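Local structure of galactose-binding lectin (Arachis hypogaea, 6VAW) at the interface of chains A and B and the interface of chains A and C. The protein binds D-galactose and its glycosides as a calcium- and manganese-dependent legume lectin that assembles into a homotetramer. Coordinates in Å, arbitrary orientation; residue numbers count along the deposited sequence, not the author numbering. Chains: chain A/B/C, Galactose-binding lectin.

Contact 1: the interface of chains A and B. Residues chain A 3, 64-66, 226-228; chain B 177, 179, 183-185.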
ATOM      1  N   THR A   3       0.880 -11.276   6.008  1.00 24.51           N
ATOM      2  CA  THR A   3       0.422 -10.738   4.729  1.00 25.35           C
ATOM      3  C   THR A   3       1.543 -10.694   3.684  1.00 29.83           C
ATOM      4  O   THR A   3       2.670 -10.312   3.990  1.00 29.62           O
ATOM      5  CB  THR A   3      -0.207  -9.336   4.955  1.00 32.05           C
ATOM      6  OG1 THR A   3      -1.389  -9.525   5.736  1.00 28.88           O
ATOM      7  CG2 THR A   3      -0.565  -8.600   3.646  1.00 27.98           C
ATOM      8  N   SER A  64      -6.859 -15.841   3.199  1.00 19.86           N
ATOM      9  CA  SER A  64      -7.779 -15.272   2.226  1.00 20.38           C
ATOM     10  C   SER A  64      -6.901 -14.501   1.282  1.00 20.79           C
ATOM     11  O   SER A  64      -5.785 -14.121   1.674  1.00 21.33           O
ATOM     12  CB  SER A  64      -8.823 -14.361   2.886  1.00 22.87           C
ATOM     13  OG  SER A  64      -9.849 -15.117   3.514  1.00 23.89           O
ATOM     14  N   PHE A  65      -7.354 -14.255   0.067  1.00 18.25           N
ATOM     15  CA  PHE A  65      -6.579 -13.418  -0.837  1.00 17.66           C
ATOM     16  C   PHE A  65      -7.490 -12.662  -1.808  1.00 20.72           C
ATOM     17  O   PHE A  65      -8.649 -13.041  -2.055  1.00 18.36           O
ATOM     18  CB  PHE A  65      -5.477 -14.191  -1.581  1.00 18.40           C
ATOM     19  CG  PHE A  65      -5.927 -15.260  -2.541  1.00 19.70           C
ATOM     20  CD1 PHE A  65      -6.408 -14.924  -3.808  1.00 21.29           C
ATOM     21  CD2 PHE A  65      -5.762 -16.605  -2.231  1.00 21.05           C
ATOM     22  CE1 PHE A  65      -6.769 -15.910  -4.725  1.00 21.21           C
ATOM     23  CE2 PHE A  65      -6.138 -17.599  -3.147  1.00 23.42           C
ATOM     24  CZ  PHE A  65      -6.650 -17.247  -4.375  1.00 21.91           C
ATOM     25  N   LEU A  66      -6.939 -11.550  -2.309  1.00 18.48           N
ATOM     26  CA  LEU A  66      -7.538 -10.671  -3.294  1.00 18.39           C
ATOM     27  C   LEU A  66      -6.481 -10.479  -4.372  1.00 23.55           C
ATOM     28  O   LEU A  66      -5.381 -10.043  -4.052  1.00 20.25           O
ATOM     29  CB  LEU A  66      -7.968  -9.319  -2.688  1.00 18.84           C
ATOM     30  CG  LEU A  66      -8.300  -8.214  -3.707  1.00 22.95           C
ATOM     31  CD1 LEU A  66      -9.578  -8.603  -4.546  1.00 23.28           C
ATOM     32  CD2 LEU A  66      -8.472  -6.879  -3.031  1.00 25.97           C
ATOM     33  N   THR A 226      -2.744  -9.643  -2.795  1.00 18.59           N
ATOM     34  CA  THR A 226      -2.664  -9.505  -1.349  1.00 18.59           C
ATOM     35  C   THR A 226      -3.255 -10.754  -0.732  1.00 22.37           C
ATOM     36  O   THR A 226      -4.374 -11.110  -1.063  1.00 20.73           O
ATOM     37  CB  THR A 226      -3.335  -8.250  -0.766  1.00 28.75           C
ATOM     38  OG1 THR A 226      -2.829  -7.045  -1.368  1.00 27.59           O
ATOM     39  CG2 THR A 226      -3.180  -8.171   0.765  1.00 25.54           C
ATOM     40  N   SER A 227      -2.510 -11.400   0.155  1.00 19.15           N
ATOM     41  CA  SER A 227      -2.988 -12.554   0.907  1.00 18.20           C
ATOM     42  C   SER A 227      -2.749 -12.280   2.375  1.00 24.84           C
ATOM     43  O   SER A 227      -1.733 -11.672   2.710  1.00 25.92           O
ATOM     44  CB  SER A 227      -2.297 -13.831   0.457  1.00 22.25           C
ATOM     45  OG  SER A 227      -0.943 -13.856   0.891  1.00 24.94           O
ATOM     46  N   THR A 228      -3.667 -12.698   3.239  1.00 22.79           N
ATOM     47  CA  THR A 228      -3.550 -12.521   4.682  1.00 22.44           C
ATOM     48  C   THR A 228      -3.923 -13.831   5.367  1.00 25.83           C
ATOM     49  O   THR A 228      -5.004 -14.367   5.150  1.00 24.48           O
ATOM     50  CB  THR A 228      -4.354 -11.318   5.202  1.00 29.12           C
ATOM     51  OG1 THR A 228      -3.833 -10.132   4.610  1.00 24.06           O
ATOM     52  CG2 THR A 228      -4.292 -11.168   6.724  1.00 27.85           C
TER
ATOM     53  N   ALA B 177     -14.043  -8.226  -0.138  1.00 16.27           N
ATOM     54  CA  ALA B 177     -12.619  -8.106   0.240  1.00 16.80           C
ATOM     55  C   ALA B 177     -12.376  -6.656   0.649  1.00 20.83           C
ATOM     56  O   ALA B 177     -12.667  -5.720  -0.113  1.00 18.76           O
ATOM     57  CB  ALA B 177     -11.680  -8.546  -0.895  1.00 17.09           C
ATOM     58  N   THR B 179      -9.523  -3.986   2.081  1.00 21.14           N
ATOM     59  CA  THR B 179      -8.091  -3.710   2.176  1.00 22.24           C
ATOM     60  C   THR B 179      -7.871  -2.578   3.149  1.00 26.99           C
ATOM     61  O   THR B 179      -8.226  -1.429   2.855  1.00 22.65           O
ATOM     62  CB  THR B 179      -7.461  -3.387   0.796  1.00 34.28           C
ATOM     63  OG1 THR B 179      -7.759  -4.440  -0.109  1.00 33.25           O
ATOM     64  CG2 THR B 179      -5.943  -3.253   0.867  1.00 37.34           C
ATOM     65  N   GLY B 183      -2.103  -2.949   5.450  1.00 42.44           N
ATOM     66  CA  GLY B 183      -1.908  -3.802   4.280  1.00 40.65           C
ATOM     67  C   GLY B 183      -2.687  -5.101   4.243  1.00 37.26           C
ATOM     68  O   GLY B 183      -2.824  -5.683   3.170  1.00 36.82           O
ATOM     69  N   ASP B 184      -3.185  -5.571   5.396  1.00 29.78           N
ATOM     70  CA  ASP B 184      -3.923  -6.824   5.516  1.00 27.62           C
ATOM     71  C   ASP B 184      -5.272  -6.763   4.792  1.00 26.21           C
ATOM     72  O   ASP B 184      -5.889  -5.701   4.707  1.00 22.68           O
ATOM     73  CB  ASP B 184      -4.150  -7.203   6.986  1.00 29.90           C
ATOM     74  CG  ASP B 184      -2.885  -7.541   7.788  1.00 48.08           C
ATOM     75  OD1 ASP B 184      -1.768  -7.320   7.267  1.00 49.16           O
ATOM     76  OD2 ASP B 184      -3.018  -8.021   8.933  1.00 55.78           O
ATOM     77  N   ILE B 185      -5.701  -7.915   4.275  1.00 22.62           N
ATOM     78  CA  ILE B 185      -7.019  -8.057   3.661  1.00 22.97           C
ATOM     79  C   ILE B 185      -7.912  -8.848   4.620  1.00 26.04           C
ATOM     80  O   ILE B 185      -7.453  -9.790   5.305  1.00 24.63           O
ATOM     81  CB  ILE B 185      -7.067  -8.642   2.226  1.00 27.43           C
ATOM     82  CG1 ILE B 185      -6.255  -9.910   2.069  1.00 26.86           C
ATOM     83  CG2 ILE B 185      -6.718  -7.600   1.173  1.00 29.95           C
ATOM     84  CD1 ILE B 185      -7.102 -11.005   1.857  1.00 33.12           C
TER
HETATM   85  O   HOH W   1      -2.049  -4.927   0.718  1.00 39.14           O
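B:Ile185 pushes its side chain against strands 64-74 and 217-229 of chain A, forming the apolar centre of this patch between two subunits of the lectin tetramer. Its two branches part there. CG1 occupies the hindered rotamer between the backbone N and the carbonyl carbon (chi1 49°), an orientation that carries B:Ile185 CD1 toward strand 64-74, where it lies 3.7 Å from A:Phe65 CA. This methyl rests mainly on backbone atoms, the carbonyl O of A:Ser64 and the CA of A:Phe65, with A:Ser64 CB beside them. On the other branch, B:Ile185 CG2 meets the methyl CG2 of A:Thr226 at 3.6 Å, the two side chains running antiparallel past each other. Beyond this centre, A:Leu66 extends CD2 to within 3.9 Å of B:Thr179 OG1, and the same methyl lies near the CB of B:Ala177.

Toward the rim, threonine hydroxyls of strands 2-8 and 217-229 hold the turn that leads into B:Ile185. The amide N of B:Ile185 donates to A:Thr228 OG1 over 2.9 Å in a nearly straight bond (172° at the hydrogen). A:Thr228 OG1 is in turn hydrogen-bonded to A:Thr3 OG1 at 2.8 Å, which couples the two strands just where chain B docks. A:Thr3 OG1 donates to the carboxylate oxygen OD1 of B:Asp184 at 2.7 Å, approaching from above the carboxylate plane, 76° out of it. At another margin a water bridges the subunits: it lies 3.1 Å from A:Thr226 OG1 and 2.7 Å from the carbonyl O of B:Gly183.

Contact 2: the interface of chains A and C. Residues chain A 16-17, 48-50; chain C 16-17, 48, 50.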
ATOM      1  N   PRO A  16      14.080 -10.355  -9.952  1.00 26.46           N
ATOM      2  CA  PRO A  16      14.148 -11.578  -9.127  1.00 26.99           C
ATOM      3  C   PRO A  16      12.791 -12.035  -8.563  1.00 29.77           C
ATOM      4  O   PRO A  16      12.709 -13.188  -8.157  1.00 31.26           O
ATOM      5  CB  PRO A  16      15.111 -11.208  -7.985  1.00 29.25           C
ATOM      6  CG  PRO A  16      15.174  -9.738  -7.983  1.00 33.11           C
ATOM      7  CD  PRO A  16      14.881  -9.258  -9.366  1.00 28.09           C
ATOM      8  N   ALA A  17      11.738 -11.186  -8.600  1.00 23.01           N
ATOM      9  CA  ALA A  17      10.389 -11.530  -8.065  1.00 23.05           C
ATOM     10  C   ALA A  17       9.575 -12.462  -8.961  1.00 27.55           C
ATOM     11  O   ALA A  17       8.533 -12.957  -8.494  1.00 26.92           O
ATOM     12  CB  ALA A  17       9.577 -10.261  -7.799  1.00 24.17           C
ATOM     13  N   TYR A  48       5.211 -16.115  -9.228  1.00 24.86           N
ATOM     14  CA  TYR A  48       5.749 -15.191  -8.247  1.00 24.54           C
ATOM     15  C   TYR A  48       6.829 -16.020  -7.547  1.00 28.61           C
ATOM     16  O   TYR A  48       6.560 -17.163  -7.187  1.00 27.68           O
ATOM     17  CB  TYR A  48       4.662 -14.628  -7.327  1.00 25.66           C
ATOM     18  CG  TYR A  48       5.215 -13.624  -6.351  1.00 28.37           C
ATOM     19  CD1 TYR A  48       5.698 -12.391  -6.790  1.00 29.97           C
ATOM     20  CD2 TYR A  48       5.266 -13.903  -4.986  1.00 30.20           C
ATOM     21  CE1 TYR A  48       6.194 -11.452  -5.893  1.00 31.92           C
ATOM     22  CE2 TYR A  48       5.793 -12.978  -4.083  1.00 31.51           C
ATOM     23  CZ  TYR A  48       6.252 -11.755  -4.543  1.00 41.63           C
ATOM     24  OH  TYR A  48       6.728 -10.823  -3.650  1.00 54.66           O
ATOM     25  N   ALA A  49       8.032 -15.485  -7.530  1.00 27.17           N
ATOM     26  CA  ALA A  49       9.223 -16.254  -7.119  1.00 28.61           C
ATOM     27  C   ALA A  49       9.162 -16.733  -5.677  1.00 32.60           C
ATOM     28  O   ALA A  49       9.844 -17.689  -5.373  1.00 33.97           O
ATOM     29  CB  ALA A  49      10.460 -15.441  -7.362  1.00 29.20           C
ATOM     30  N   MET A  50       8.427 -16.044  -4.836  1.00 28.03           N
ATOM     31  CA  MET A  50       8.428 -16.423  -3.420  1.00 29.39           C
ATOM     32  C   MET A  50       7.292 -17.391  -3.117  1.00 29.40           C
ATOM     33  O   MET A  50       6.168 -17.164  -3.534  1.00 28.84           O
ATOM     34  CB  MET A  50       8.308 -15.187  -2.543  1.00 34.03           C
ATOM     35  CG  MET A  50       8.259 -15.517  -1.111  1.00 41.20           C
ATOM     36  SD  MET A  50       8.353 -14.069  -0.082  1.00 49.79           S
ATOM     37  CE  MET A  50       6.871 -13.153  -0.517  1.00 46.35           C
TER
ATOM     38  N   PRO C  16       7.542 -17.977   4.714  1.00 24.13           N
ATOM     39  CA  PRO C  16       8.591 -18.164   3.686  1.00 24.30           C
ATOM     40  C   PRO C  16       9.211 -16.840   3.201  1.00 27.79           C
ATOM     41  O   PRO C  16      10.268 -16.884   2.574  1.00 28.24           O
ATOM     42  CB  PRO C  16       7.862 -18.918   2.559  1.00 27.32           C
ATOM     43  CG  PRO C  16       6.424 -18.631   2.771  1.00 32.54           C
ATOM     44  CD  PRO C  16       6.216 -18.417   4.227  1.00 27.57           C
ATOM     45  N   ALA C  17       8.632 -15.688   3.583  1.00 22.65           N
ATOM     46  CA  ALA C  17       9.141 -14.358   3.222  1.00 22.93           C
ATOM     47  C   ALA C  17      10.418 -13.954   3.985  1.00 27.13           C
ATOM     48  O   ALA C  17      11.050 -12.967   3.599  1.00 26.42           O
ATOM     49  CB  ALA C  17       8.065 -13.286   3.441  1.00 23.99           C
ATOM     50  N   TYR C  48      15.268 -10.656   4.404  1.00 19.61           N
ATOM     51  CA  TYR C  48      14.076 -10.734   3.558  1.00 18.72           C
ATOM     52  C   TYR C  48      14.462 -11.774   2.502  1.00 24.07           C
ATOM     53  O   TYR C  48      15.554 -11.677   1.946  1.00 24.65           O
ATOM     54  CB  TYR C  48      13.701  -9.357   3.004  1.00 20.38           C
ATOM     55  CG  TYR C  48      12.422  -9.419   2.205  1.00 24.74           C
ATOM     56  CD1 TYR C  48      11.203  -9.733   2.816  1.00 26.40           C
ATOM     57  CD2 TYR C  48      12.428  -9.193   0.830  1.00 26.08           C
ATOM     58  CE1 TYR C  48      10.022  -9.799   2.076  1.00 27.23           C
ATOM     59  CE2 TYR C  48      11.264  -9.298   0.077  1.00 26.01           C
ATOM     60  CZ  TYR C  48      10.059  -9.576   0.705  1.00 31.60           C
ATOM     61  OH  TYR C  48       8.913  -9.634  -0.052  1.00 31.10           O
ATOM     62  N   MET C  50      13.492 -12.692  -0.508  1.00 35.42           N
ATOM     63  CA  MET C  50      13.616 -12.375  -1.919  1.00 37.72           C
ATOM     64  C   MET C  50      14.788 -11.448  -2.181  1.00 35.17           C
ATOM     65  O   MET C  50      14.878 -10.392  -1.561  1.00 32.63           O
ATOM     66  CB  MET C  50      12.320 -11.764  -2.490  1.00 42.00           C
ATOM     67  CG  MET C  50      12.336 -11.712  -4.009  1.00 48.84           C
ATOM     68  SD  MET C  50      10.785 -11.237  -4.742  1.00 56.50           S
ATOM     69  CE  MET C  50       9.885 -12.773  -4.561  1.00 53.78           C
TER
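The thioether sulfur SD of C:Met50 rests against A:Ala17, 3.4 Å from CA and equally 3.4 Å from the methyl CB of that residue. As the weakly polar atom of an otherwise apolar patch, at this junction between legume lectin subunits, it meets carbon; no nitrogen or oxygen of one side comes within bonding reach of the other among the residues of the patch. The opposite methionine makes the matching approach, A:Met50 SD lying 3.4 Å from C:Ala17 CA. Each subunit thus offers the loop residue just ahead of strand 18-22 as a seat for the partner's sulfur.

Past the sulfur the two-fold match fails. Both methionines are extended up to SD, with CG anti to the backbone N, but their last bonds bend in opposite senses, chi3 being -77° in C:Met50 and 63° in A:Met50. The C:Met50 methyl CE consequently turns toward chain A and meets A:Met50, A:Tyr48 and A:Ala49. C:Met50 CE packs 3.5 Å from A:Met50 CB, and it also faces the backbone, 3.6 Å from A:Met50 N. C:Met50 CE stands above the ring plane of A:Tyr48, over the CZ-OH bond, 3.8 Å from A:Tyr48 CZ, while A:Ala49 CB approaches C:Met50 CE at 3.9 Å.

A:Met50 sends its own methyl another way. Its CE lies at the edge of the A:Tyr48 ring, in plane with it. Across the interface A:Met50 CE comes 4.1 Å from the phenol oxygen OH of C:Tyr48, with the two side chains at roughly a right angle, and it lies similarly near the methyl CB of C:Ala17. The inequality shows in the buried surface, 96 Å² for C:Met50 against 56 Å² for A:Met50.

Contact 1 and contact 2 are centred about 17 Å apart and share chain A, but no residue and no strand. In chain A, contact 1 draws on strands 2-8, 64-74 and 217-229, whereas contact 2 uses the end of strand 43-48 and neighbouring loops. Each subunit can therefore hold two different neighbours at once, consistent with the homotetramer, in which chain A meets chains B and C through separate surfaces. The character also differs: contact 1 is partly polar and directional, while contact 2 is apolar and appears to tolerate unequal side-chain ends in the two partners.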